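Local atomic coordinates of response regulator ChrA (Corynebacterium diphtheriae, PDB entry 4YN8), a protein that probably binds DNA as the response regulator of a haem-sensing two-component system, joining a CheY-like receiver domain to a LuxR-family helix-turn-helix domain. Residues Leu10-His14 with Asp54-Pro58; Ile24-Asp30 with Glu107-His111; Ala37-Ser41 with Met57-Asp61. The protein carries 1 engineered substitution. All blocks are in the same frame, centred on the assembly; numbering follows the deposited sequence. Where two conformers were deposited one is given.

Contact 1: residues Leu10-His14 with Asp54-Pro58; sequences LIDDH and DIQMP. With MG (magnesium ion), chain F; SO4 (sulfate ion), chain B.
Residues 10-11 end strand 6-11 in extended conformation, and the chain then loops through D12 and D13 to H14, the N-cap of helix 15-26. Segment 54-58 is a non-regular loop whose end-to-end direction lies 70° from that of 11-14. The closest CA pairs are D12-D54 at 5.1 Å and D13-M57 at 5.4 Å. One backbone hydrogen bond joins the segments: D54 N donates to I11 O at 3.1 Å, nearly straight at 172°. D12 (chi1 t) closes an Asx turn, its OD1 accepting from H14 N at 2.8 Å. The same OD1 binds a magnesium ion at 2.1 Å, which H14 ND1 at 2.4 Å, D54 OD1 at 2.3 Å and three waters surround to make six ligands. The metal lets D12 OD1 and D54 OD1 lie 3.3 Å apart. Beside the metal site M57 (m, t, m) lays SD 3.5 Å from I11 CG2, and D13 CG meets P58 CD at 3.4 Å. A sulfate, probably from the crystallisation liquor, accepts from I55 N (to O4, 3.1 Å) and Q56 N (to O3, 3.1 Å). This is the acidic pocket of a CheY-like receiver, with D54 at the position of the phosphoacceptor aspartate in that family. K103 hydrogen-bonds D54 OD1, I11 pairs with V52 of strand 50-53, and I55 packs on strand 77-81.

Contact 2: residues Ile24-Asp30 with Glu107-His111; sequences ILDSFDD and ESALH. With MG (magnesium ion), chain I; SO4 (sulfate ion), chain E.
F28 (chi1 m) lays its ring against the start of helix 107-119: H111 CB sits over one face, 3.6 Å from the ring centroid and 9° off the normal, a CH-pi contact, while F28 CZ reaches E107 O at 3.4 Å. The F28 and H111 rings themselves meet obliquely, centroids 4.9 Å apart and planes at 43°. Segment 24-30 is the last part of helix 15-26 and the loop that follows; 107-111 is helical throughout, with H111 N bonded to E107 O at 3.0 Å. Nearest CA pairs are I24-E107 at 6.9 Å and L25-H111 at 7.0 Å. Inside, L110 (t, p) receives I24 and L25, both m, t: its CD2 lies 3.9 Å from I24 CG2 and 3.8 Å from L25 CD2. L25 also packs on V114, so the apolar layer continues along the second helix. At the outer margin S27 OG (chi1 p) donates to I24 O at 2.7 Å, and water 4 links S27 OG at 2.8 Å to E107 OE1 at 2.7 Å. D26 O and F28 O each bind a magnesium ion at 2.5 Å, with I31 O and two waters. A sulfate, probably from the crystallisation liquor, accepts from E107 N (to O1, 2.9 Å) and S108 N (to O3, 3.0 Å). From the helix, H111 (chi1 t) donates from NE2 to D30 OD2 at 2.8 Å, with D30 at chi1 p. Aliphatic and aromatic packing thus joins the receiver's first and last helices; neutral carbonyls and waters hold the metal, so no carboxylate here is spent on it and D30 can accept from H111.

Contact 3: residues Ala37-Ser41 with Met57-Asp61; sequences ASDGS and MPGTD
Two loops at the C-terminal edge of the receiver's parallel sheet, beside its magnesium pocket, meet here: 37-41 follows strand 31-37, whereas the loop residues 57-61 run to helix 62-72. Their closest CA pairs are G40-T60 at 4.8 Å and D39-M57 at 5.6 Å. The backbone bond between them runs from G40 N to T60 O, 3.0 Å and 160°. D39 (chi1 p) forms an Asx turn, its OD1 accepting from S41 N at 2.8 Å. S41 and T60, both chi1 m, share a hydrogen bond between OG and OG1 at 2.8 Å. D39 CB packs 3.3 Å from P58 O and 3.6 Å from T60 O, while M57 SD lies 3.8 Å from both D39 CA and S38 O. Glycine suits two places: a CB on G40 would lie 3.0 Å from T60 CG2, too tight, and the phi/psi of G59 (84/-99°) would jam a CB against P58 O. D61 turns away (chi1 p) and, as N-cap of helix 62-72, accepts from T64 N through OD1. M57 reaches back over I11, and A37 pairs with L10 and D12; the two loops leave strands 31-37 and 50-53 on either side of strand 6-11.

All three contacts belong to the receiver domain. Contacts 1 and 3 lie about 6 Å apart centre to centre and share M57 and P58, so the loop 54-61 serves both; A37 also makes probable backbone hydrogen bonds to L10 and D12, between neighbouring strands. Contact 1 is partly buried and chiefly ionic, whereas contact 3 is a surface contact of backbone and hydroxyl bonds with little apolar packing. Contact 2 is partly buried too but mixes aliphatic and aromatic packing with its polar bonds. It meets contact 1 through L10 CD1 and L25 CD1, 4.2 Å apart, and does not touch contact 3. Side chains ligate the magnesium of contact 1, backbone carbonyls that of contact 2, each with waters.

Contact 1: residues Leu10-His14 with Asp54-Pro58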
ATOM      1  N   LEU A  10     -18.074   1.274  11.849  1.00  7.93           N
ATOM      2  CA  LEU A  10     -17.183   0.193  11.421  1.00  8.29           C
ATOM      3  C   LEU A  10     -17.467  -0.102   9.975  1.00  8.35           C
ATOM      4  O   LEU A  10     -18.607  -0.414   9.627  1.00  8.77           O
ATOM      5  CB  LEU A  10     -17.485  -1.049  12.249  1.00  8.79           C
ATOM      6  CG  LEU A  10     -16.759  -2.332  11.835  1.00  9.14           C
ATOM      7  CD1 LEU A  10     -15.279  -2.115  12.032  1.00  9.56           C
ATOM      8  CD2 LEU A  10     -17.265  -3.449  12.710  1.00  9.94           C
ATOM      9  N   ILE A  11     -16.437  -0.058   9.145  1.00  8.83           N
ATOM     10  CA  ILE A  11     -16.573  -0.131   7.688  1.00  8.44           C
ATOM     11  C   ILE A  11     -15.675  -1.249   7.170  1.00  9.35           C
ATOM     12  O   ILE A  11     -14.471  -1.278   7.480  1.00  9.44           O
ATOM     13  CB  ILE A  11     -16.169   1.189   7.065  1.00  8.92           C
ATOM     14  CG1 ILE A  11     -16.979   2.313   7.715  1.00  9.76           C
ATOM     15  CG2 ILE A  11     -16.410   1.172   5.548  1.00  8.96           C
ATOM     16  CD1 ILE A  11     -16.825   3.657   7.040  1.00 10.72           C
ATOM     17  N   ASP A  12     -16.270  -2.177   6.429  1.00  8.77           N
ATOM     18  CA  ASP A  12     -15.532  -3.299   5.837  1.00 10.31           C
ATOM     19  C   ASP A  12     -16.456  -3.912   4.810  1.00  9.56           C
ATOM     20  O   ASP A  12     -17.635  -4.136   5.105  1.00 10.03           O
ATOM     21  CB  ASP A  12     -15.198  -4.331   6.935  1.00 11.66           C
ATOM     22  CG  ASP A  12     -14.286  -5.448   6.469  1.00 13.95           C
ATOM     23  OD1 ASP A  12     -14.294  -5.887   5.287  1.00 13.07           O
ATOM     24  OD2 ASP A  12     -13.531  -5.895   7.363  1.00 19.76           O
ATOM     25  N   ASP A  13     -15.906  -4.244   3.654  1.00 10.22           N
ATOM     26  CA  ASP A  13     -16.719  -4.819   2.571  0.50 11.11           C
ATOM     27  C   ASP A  13     -17.041  -6.285   2.766  1.00 11.87           C
ATOM     28  O   ASP A  13     -17.861  -6.862   1.994  1.00 11.81           O
ATOM     29  CB  ASP A  13     -16.020  -4.657   1.243  0.50 11.41           C
ATOM     30  CG  ASP A  13     -16.920  -5.021   0.061  0.50 13.18           C
ATOM     31  OD1 ASP A  13     -18.085  -4.567   0.035  0.50 12.30           O
ATOM     32  OD2 ASP A  13     -16.428  -5.748  -0.820  0.50 14.59           O
ATOM     33  N   HIS A  14     -16.393  -6.902   3.737  1.00 12.45           N
ATOM     34  CA  HIS A  14     -16.523  -8.341   4.018  1.00 12.89           C
ATOM     35  C   HIS A  14     -17.268  -8.613   5.268  1.00 11.63           C
ATOM     36  O   HIS A  14     -16.708  -8.530   6.346  1.00 11.62           O
ATOM     37  CB  HIS A  14     -15.113  -8.967   4.012  1.00 14.48           C
ATOM     38  CG  HIS A  14     -14.370  -8.631   2.783  1.00 15.94           C
ATOM     39  ND1 HIS A  14     -13.448  -7.587   2.705  1.00 20.00           N
ATOM     40  CD2 HIS A  14     -14.542  -9.078   1.533  1.00 16.68           C
ATOM     41  CE1 HIS A  14     -13.066  -7.466   1.446  1.00 19.02           C
ATOM     42  NE2 HIS A  14     -13.735  -8.345   0.722  1.00 17.98           N
ATOM     43  N   ASP A  54     -11.464  -0.745   7.068  1.00 10.39           N
ATOM     44  CA  ASP A  54     -10.721  -1.544   6.087  0.52 12.13           C
ATOM     45  C   ASP A  54     -10.052  -0.690   5.015  1.00 11.47           C
ATOM     46  O   ASP A  54     -10.468   0.454   4.790  1.00  9.89           O
ATOM     47  CB  ASP A  54     -11.922  -2.309   5.346  0.52 12.43           C
ATOM     48  CG  ASP A  54     -11.556  -3.539   4.724  0.52 15.21           C
ATOM     49  OD1 ASP A  54     -11.225  -4.555   5.430  0.52 19.88           O
ATOM     50  OD2 ASP A  54     -11.696  -3.574   3.492  0.52 15.60           O
ATOM     51  N   ILE A  55      -9.083  -1.248   4.259  1.00 10.76           N
ATOM     52  CA  ILE A  55      -8.566  -0.572   3.088  1.00 11.51           C
ATOM     53  C   ILE A  55      -9.325  -0.973   1.804  1.00 13.22           C
ATOM     54  O   ILE A  55      -9.907  -0.115   1.126  1.00 14.65           O
ATOM     55  CB  ILE A  55      -7.051  -0.845   2.877  1.00 11.50           C
ATOM     56  CG1 ILE A  55      -6.258  -0.529   4.126  1.00 12.17           C
ATOM     57  CG2 ILE A  55      -6.571  -0.157   1.623  1.00 11.88           C
ATOM     58  CD1 ILE A  55      -4.803  -0.953   4.024  1.00 13.06           C
ATOM     59  N   GLN A  56      -9.361  -2.267   1.498  1.00 14.66           N
ATOM     60  CA  GLN A  56      -9.871  -2.813   0.228  0.50 15.37           C
ATOM     61  C   GLN A  56     -11.370  -2.849   0.142  1.00 15.40           C
ATOM     62  O   GLN A  56     -11.947  -3.754   0.650  1.00 14.66           O
ATOM     63  CB  GLN A  56      -9.425  -4.282   0.124  0.50 16.28           C
ATOM     64  CG  GLN A  56      -7.945  -4.468   0.218  0.50 17.01           C
ATOM     65  CD  GLN A  56      -7.538  -5.878  -0.146  0.50 16.88           C
ATOM     66  OE1 GLN A  56      -7.247  -6.729   0.727  0.50 15.40           O
ATOM     67  NE2 GLN A  56      -7.560  -6.142  -1.440  0.50 17.23           N
ATOM     68  N   MET A  57     -12.008  -1.865  -0.501  1.00 15.28           N
ATOM     69  CA  MET A  57     -13.472  -1.891  -0.653  1.00 15.41           C
ATOM     70  C   MET A  57     -13.810  -1.280  -2.007  1.00 17.45           C
ATOM     71  O   MET A  57     -13.198  -0.292  -2.409  1.00 15.85           O
ATOM     72  CB  MET A  57     -14.163  -1.013   0.405  1.00 15.39           C
ATOM     73  CG  MET A  57     -13.787  -1.411   1.797  1.00 17.70           C
ATOM     74  SD  MET A  57     -14.504  -0.489   3.166  1.00 18.12           S
ATOM     75  CE  MET A  57     -13.742   1.084   2.909  1.00 15.04           C
ATOM     76  N   PRO A  58     -14.842  -1.815  -2.667  1.00 20.35           N
ATOM     77  CA  PRO A  58     -15.231  -1.279  -3.963  1.00 19.63           C
ATOM     78  C   PRO A  58     -15.912   0.074  -3.782  1.00 20.25           C
ATOM     79  O   PRO A  58     -16.470   0.387  -2.721  1.00 22.83           O
ATOM     80  CB  PRO A  58     -16.231  -2.351  -4.453  1.00 21.25           C
ATOM     81  CG  PRO A  58     -17.030  -2.638  -3.227  1.00 23.62           C
ATOM     82  CD  PRO A  58     -15.943  -2.645  -2.105  1.00 23.17           C
TER
HETATM   83 MG    MG F 204     -12.424  -6.147   4.309  1.00 18.98          MG
HETATM   84  S   SO4 B 200      -7.487  -4.865   4.088  0.89 25.27           S
HETATM   85  O1  SO4 B 200      -7.451  -5.993   5.037  0.89 23.34           O
HETATM   86  O2  SO4 B 200      -6.570  -5.145   2.982  0.89 34.22           O
HETATM   87  O3  SO4 B 200      -8.796  -4.544   3.467  0.89 27.99           O
HETATM   88  O4  SO4 B 200      -7.033  -3.579   4.787  0.89 27.38           O
HETATM   89  O   HOH W   1     -10.666  -6.402   3.399  1.00 17.47           O
HETATM   90  O   HOH W   2     -13.112  -4.359   3.238  0.50  5.31           O
HETATM   91  O   HOH W   3     -12.358  -7.547   5.815  1.00 18.37           O

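Contact 2: residues Ile24-Asp30 with Glu107-His111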
ATOM      1  N   ILE A  24     -15.949  -7.971  18.817  1.00 13.25           N
ATOM      2  CA  ILE A  24     -14.850  -7.553  19.666  1.00 12.74           C
ATOM      3  C   ILE A  24     -15.024  -6.129  20.176  1.00 11.74           C
ATOM      4  O   ILE A  24     -14.861  -5.840  21.377  1.00 11.82           O
ATOM      5  CB  ILE A  24     -13.506  -7.659  18.956  1.00 13.53           C
ATOM      6  CG1 ILE A  24     -13.165  -9.114  18.641  1.00 14.19           C
ATOM      7  CG2 ILE A  24     -12.434  -7.054  19.837  1.00 13.97           C
ATOM      8  CD1 ILE A  24     -12.098  -9.265  17.586  1.00 15.86           C
ATOM      9  N   LEU A  25     -15.298  -5.195  19.279  1.00 10.74           N
ATOM     10  CA  LEU A  25     -15.474  -3.822  19.701  1.00 11.38           C
ATOM     11  C   LEU A  25     -16.592  -3.645  20.739  1.00 11.75           C
ATOM     12  O   LEU A  25     -16.399  -2.954  21.768  1.00 11.24           O
ATOM     13  CB  LEU A  25     -15.727  -2.915  18.477  1.00 11.23           C
ATOM     14  CG  LEU A  25     -14.524  -2.749  17.530  1.00 12.11           C
ATOM     15  CD1 LEU A  25     -14.951  -2.259  16.170  1.00 12.25           C
ATOM     16  CD2 LEU A  25     -13.483  -1.817  18.119  1.00 13.40           C
ATOM     17  N   ASP A  26     -17.744  -4.272  20.458  1.00 12.69           N
ATOM     18  CA  ASP A  26     -18.932  -4.134  21.331  1.00 14.28           C
ATOM     19  C   ASP A  26     -18.685  -4.810  22.674  1.00 15.85           C
ATOM     20  O   ASP A  26     -19.279  -4.395  23.694  1.00 17.32           O
ATOM     21  CB  ASP A  26     -20.172  -4.713  20.647  1.00 15.71           C
ATOM     22  CG  ASP A  26     -20.922  -3.699  19.803  1.00 17.52           C
ATOM     23  OD1 ASP A  26     -20.925  -2.454  20.084  1.00 19.20           O
ATOM     24  OD2 ASP A  26     -21.595  -4.172  18.868  1.00 18.30           O
ATOM     25  N   SER A  27     -17.754  -5.765  22.714  1.00 14.39           N
ATOM     26  CA  SER A  27     -17.469  -6.457  23.968  1.00 15.35           C
ATOM     27  C   SER A  27     -16.844  -5.558  25.038  1.00 15.83           C
ATOM     28  O   SER A  27     -16.877  -5.939  26.221  1.00 16.38           O
ATOM     29  CB  SER A  27     -16.608  -7.699  23.761  1.00 15.59           C
ATOM     30  OG  SER A  27     -15.266  -7.354  23.559  1.00 15.78           O
ATOM     31  N   PHE A  28     -16.228  -4.430  24.663  1.00 14.03           N
ATOM     32  CA  PHE A  28     -15.730  -3.462  25.616  1.00 14.79           C
ATOM     33  C   PHE A  28     -16.794  -2.532  26.151  1.00 16.75           C
ATOM     34  O   PHE A  28     -17.562  -1.964  25.406  1.00 15.72           O
ATOM     35  CB  PHE A  28     -14.552  -2.668  25.055  1.00 14.25           C
ATOM     36  CG  PHE A  28     -13.361  -3.537  24.774  1.00 14.87           C
ATOM     37  CD1 PHE A  28     -12.475  -3.880  25.792  1.00 16.11           C
ATOM     38  CD2 PHE A  28     -13.153  -4.055  23.502  1.00 15.77           C
ATOM     39  CE1 PHE A  28     -11.406  -4.740  25.543  1.00 16.35           C
ATOM     40  CE2 PHE A  28     -12.075  -4.900  23.246  1.00 16.13           C
ATOM     41  CZ  PHE A  28     -11.206  -5.230  24.273  1.00 16.87           C
ATOM     42  N   ASP A  29     -16.807  -2.336  27.464  1.00 19.34           N
ATOM     43  CA  ASP A  29     -17.822  -1.495  28.121  0.50 20.65           C
ATOM     44  C   ASP A  29     -17.826  -0.039  27.677  1.00 20.33           C
ATOM     45  O   ASP A  29     -18.804   0.691  27.899  1.00 23.00           O
ATOM     46  CB  ASP A  29     -17.631  -1.530  29.647  0.50 22.96           C
ATOM     47  CG  ASP A  29     -17.891  -2.905  30.238  0.50 25.55           C
ATOM     48  OD1 ASP A  29     -18.732  -3.644  29.689  0.50 29.53           O
ATOM     49  OD2 ASP A  29     -17.255  -3.249  31.263  0.50 30.99           O
ATOM     50  N   ASP A  30     -16.730   0.420  27.058  1.00 16.33           N
ATOM     51  CA  ASP A  30     -16.552   1.805  26.680  1.00 14.62           C
ATOM     52  C   ASP A  30     -16.555   2.078  25.179  1.00 12.60           C
ATOM     53  O   ASP A  30     -16.207   3.181  24.772  1.00 12.26           O
ATOM     54  CB  ASP A  30     -15.294   2.415  27.306  1.00 16.18           C
ATOM     55  CG  ASP A  30     -14.025   1.666  26.977  1.00 18.66           C
ATOM     56  OD1 ASP A  30     -14.108   0.490  26.512  1.00 17.06           O
ATOM     57  OD2 ASP A  30     -12.931   2.245  27.217  1.00 20.69           O
ATOM     58  N   GLU A 107      -7.029  -8.158  21.399  1.00 13.65           N
ATOM     59  CA  GLU A 107      -8.263  -7.335  21.578  1.00 14.51           C
ATOM     60  C   GLU A 107      -8.017  -6.081  22.382  1.00 12.87           C
ATOM     61  O   GLU A 107      -8.574  -5.020  22.080  1.00 12.65           O
ATOM     62  CB  GLU A 107      -9.402  -8.154  22.178  1.00 14.41           C
ATOM     63  CG  GLU A 107      -9.737  -9.347  21.265  1.00 15.61           C
ATOM     64  CD  GLU A 107     -10.961 -10.122  21.673  1.00 17.34           C
ATOM     65  OE1 GLU A 107     -11.596  -9.726  22.645  1.00 19.67           O
ATOM     66  OE2 GLU A 107     -11.263 -11.152  21.022  1.00 20.83           O
ATOM     67  N   SER A 108      -7.159  -6.168  23.400  1.00 12.72           N
ATOM     68  CA  SER A 108      -6.838  -5.022  24.220  1.00 12.60           C
ATOM     69  C   SER A 108      -6.184  -3.899  23.390  1.00 12.54           C
ATOM     70  O   SER A 108      -6.318  -2.699  23.690  1.00 12.36           O
ATOM     71  CB  SER A 108      -5.903  -5.430  25.374  1.00 14.45           C
ATOM     72  OG  SER A 108      -4.683  -5.974  24.861  1.00 14.68           O
ATOM     73  N   ALA A 109      -5.404  -4.308  22.428  1.00 11.95           N
ATOM     74  CA  ALA A 109      -4.742  -3.358  21.498  1.00 12.33           C
ATOM     75  C   ALA A 109      -5.746  -2.677  20.582  1.00 10.76           C
ATOM     76  O   ALA A 109      -5.605  -1.475  20.297  1.00 11.27           O
ATOM     77  CB  ALA A 109      -3.652  -4.037  20.681  1.00 12.70           C
ATOM     78  N   LEU A 110      -6.765  -3.393  20.159  1.00 11.32           N
ATOM     79  CA  LEU A 110      -7.835  -2.769  19.380  1.00 11.99           C
ATOM     80  C   LEU A 110      -8.587  -1.753  20.258  1.00 11.71           C
ATOM     81  O   LEU A 110      -8.828  -0.652  19.832  1.00 10.57           O
ATOM     82  CB  LEU A 110      -8.806  -3.796  18.823  1.00 12.21           C
ATOM     83  CG  LEU A 110      -9.983  -3.216  18.064  1.00 13.86           C
ATOM     84  CD1 LEU A 110      -9.511  -2.309  16.922  1.00 15.18           C
ATOM     85  CD2 LEU A 110     -10.784  -4.366  17.509  1.00 14.93           C
ATOM     86  N   HIS A 111      -8.913  -2.129  21.500  1.00 12.04           N
ATOM     87  CA  HIS A 111      -9.536  -1.197  22.427  1.00 11.85           C
ATOM     88  C   HIS A 111      -8.697   0.039  22.610  1.00 11.20           C
ATOM     89  O   HIS A 111      -9.171   1.170  22.497  1.00  9.97           O
ATOM     90  CB  HIS A 111      -9.775  -1.886  23.797  1.00 13.03           C
ATOM     91  CG  HIS A 111     -10.093  -0.923  24.884  1.00 14.93           C
ATOM     92  ND1 HIS A 111      -9.104  -0.260  25.598  1.00 16.32           N
ATOM     93  CD2 HIS A 111     -11.274  -0.458  25.354  1.00 14.96           C
ATOM     94  CE1 HIS A 111      -9.672   0.589  26.438  1.00 16.48           C
ATOM     95  NE2 HIS A 111     -10.984   0.461  26.329  1.00 16.01           N
TER
HETATM   96 MG    MG I 207     -19.788  -2.002  24.387  1.00 20.35          MG
HETATM   97  S   SO4 E 203      -6.297 -10.208  24.286  1.00 25.56           S
HETATM   98  O1  SO4 E 203      -6.535 -10.596  22.819  1.00 21.27           O
HETATM   99  O2  SO4 E 203      -7.064 -11.211  25.110  1.00 25.42           O
HETATM  100  O3  SO4 E 203      -6.753  -8.839  24.712  1.00 17.76           O
HETATM  101  O4  SO4 E 203      -4.884 -10.178  24.778  1.00 24.61           O
HETATM  102  O   HOH W   4     -14.276  -9.890  22.751  1.00 19.96           O
HETATM  103  O   HOH W   5     -20.456   0.167  25.358  1.00 30.67           O
HETATM  104  O   HOH W   6     -20.816  -2.992  26.143  1.00 25.58           O

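Contact 3: residues Ala37-Ser41 with Met57-Asp61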
ATOM      1  N   ALA A  37     -20.880   0.047   7.626  1.00  8.82           N
ATOM      2  CA  ALA A  37     -21.034   0.234   6.214  1.00  8.85           C
ATOM      3  C   ALA A  37     -20.141  -0.747   5.486  1.00  9.02           C
ATOM      4  O   ALA A  37     -19.217  -1.287   6.107  1.00  8.71           O
ATOM      5  CB  ALA A  37     -20.681   1.655   5.802  1.00  9.00           C
ATOM      6  N   SER A  38     -20.405  -0.933   4.202  1.00  9.54           N
ATOM      7  CA  SER A  38     -19.596  -1.853   3.383  1.00 11.07           C
ATOM      8  C   SER A  38     -18.601  -1.129   2.430  1.00 12.38           C
ATOM      9  O   SER A  38     -17.780  -1.770   1.733  1.00 13.44           O
ATOM     10  CB  SER A  38     -20.520  -2.826   2.704  1.00 13.32           C
ATOM     11  OG  SER A  38     -21.214  -2.122   1.763  1.00 15.61           O
ATOM     12  N   ASP A  39     -18.667   0.207   2.398  1.00 11.11           N
ATOM     13  CA  ASP A  39     -17.658   1.031   1.736  0.50 11.67           C
ATOM     14  C   ASP A  39     -17.752   2.465   2.265  1.00 10.63           C
ATOM     15  O   ASP A  39     -18.549   2.733   3.133  1.00  9.76           O
ATOM     16  CB  ASP A  39     -17.818   0.998   0.223  0.50 12.90           C
ATOM     17  CG  ASP A  39     -19.136   1.527  -0.231  0.50 14.45           C
ATOM     18  OD1 ASP A  39     -19.411   2.741  -0.040  0.50 14.77           O
ATOM     19  OD2 ASP A  39     -19.834   0.702  -0.871  0.50 17.00           O
ATOM     20  N   GLY A  40     -16.926   3.359   1.739  1.00 10.91           N
ATOM     21  CA  GLY A  40     -16.847   4.697   2.266  1.00 11.93           C
ATOM     22  C   GLY A  40     -17.716   5.741   1.588  1.00 12.80           C
ATOM     23  O   GLY A  40     -17.487   6.921   1.773  1.00 13.37           O
ATOM     24  N   SER A  41     -18.644   5.326   0.761  1.00 12.59           N
ATOM     25  CA  SER A  41     -19.485   6.249  -0.016  0.50 12.13           C
ATOM     26  C   SER A  41     -20.640   6.820   0.794  1.00 13.38           C
ATOM     27  O   SER A  41     -21.289   6.097   1.581  1.00 11.92           O
ATOM     28  CB  SER A  41     -20.049   5.519  -1.239  0.50 12.04           C
ATOM     29  OG  SER A  41     -19.012   5.043  -2.073  0.50 11.07           O
ATOM     30  N   MET A  57     -12.008  -1.865  -0.501  1.00 15.28           N
ATOM     31  CA  MET A  57     -13.472  -1.891  -0.653  1.00 15.41           C
ATOM     32  C   MET A  57     -13.810  -1.280  -2.007  1.00 17.45           C
ATOM     33  O   MET A  57     -13.198  -0.292  -2.409  1.00 15.85           O
ATOM     34  CB  MET A  57     -14.163  -1.013   0.405  1.00 15.39           C
ATOM     35  CG  MET A  57     -13.787  -1.411   1.797  1.00 17.70           C
ATOM     36  SD  MET A  57     -14.504  -0.489   3.166  1.00 18.12           S
ATOM     37  CE  MET A  57     -13.742   1.084   2.909  1.00 15.04           C
ATOM     38  N   PRO A  58     -14.842  -1.815  -2.667  1.00 20.35           N
ATOM     39  CA  PRO A  58     -15.231  -1.279  -3.963  1.00 19.63           C
ATOM     40  C   PRO A  58     -15.912   0.074  -3.782  1.00 20.25           C
ATOM     41  O   PRO A  58     -16.470   0.387  -2.721  1.00 22.83           O
ATOM     42  CB  PRO A  58     -16.231  -2.351  -4.453  1.00 21.25           C
ATOM     43  CG  PRO A  58     -17.030  -2.638  -3.227  1.00 23.62           C
ATOM     44  CD  PRO A  58     -15.943  -2.645  -2.105  1.00 23.17           C
ATOM     45  N   GLY A  59     -15.881   0.905  -4.799  1.00 18.36           N
ATOM     46  CA  GLY A  59     -16.515   2.193  -4.727  1.00 19.58           C
ATOM     47  C   GLY A  59     -15.584   3.162  -4.059  1.00 20.06           C
ATOM     48  O   GLY A  59     -14.730   3.732  -4.711  1.00 28.62           O
ATOM     49  N   THR A  60     -15.760   3.414  -2.777  1.00 15.72           N
ATOM     50  CA  THR A  60     -14.857   4.297  -2.052  1.00 13.16           C
ATOM     51  C   THR A  60     -14.102   3.450  -1.070  1.00 12.68           C
ATOM     52  O   THR A  60     -14.702   2.855  -0.168  1.00 11.35           O
ATOM     53  CB  THR A  60     -15.637   5.397  -1.277  1.00 14.60           C
ATOM     54  OG1 THR A  60     -16.425   6.150  -2.223  1.00 16.10           O
ATOM     55  CG2 THR A  60     -14.742   6.325  -0.518  1.00 14.40           C
ATOM     56  N   ASP A  61     -12.797   3.342  -1.281  1.00 11.93           N
ATOM     57  CA  ASP A  61     -11.968   2.526  -0.422  1.00 12.23           C
ATOM     58  C   ASP A  61     -11.536   3.321   0.830  1.00 10.36           C
ATOM     59  O   ASP A  61     -11.877   4.477   1.002  1.00 10.05           O
ATOM     60  CB  ASP A  61     -10.779   1.902  -1.191  1.00 13.03           C
ATOM     61  CG  ASP A  61      -9.725   2.903  -1.622  1.00 16.12           C
ATOM     62  OD1 ASP A  61      -9.611   4.014  -1.080  1.00 15.24           O
ATOM     63  OD2 ASP A  61      -8.895   2.532  -2.522  1.00 20.17           O
TER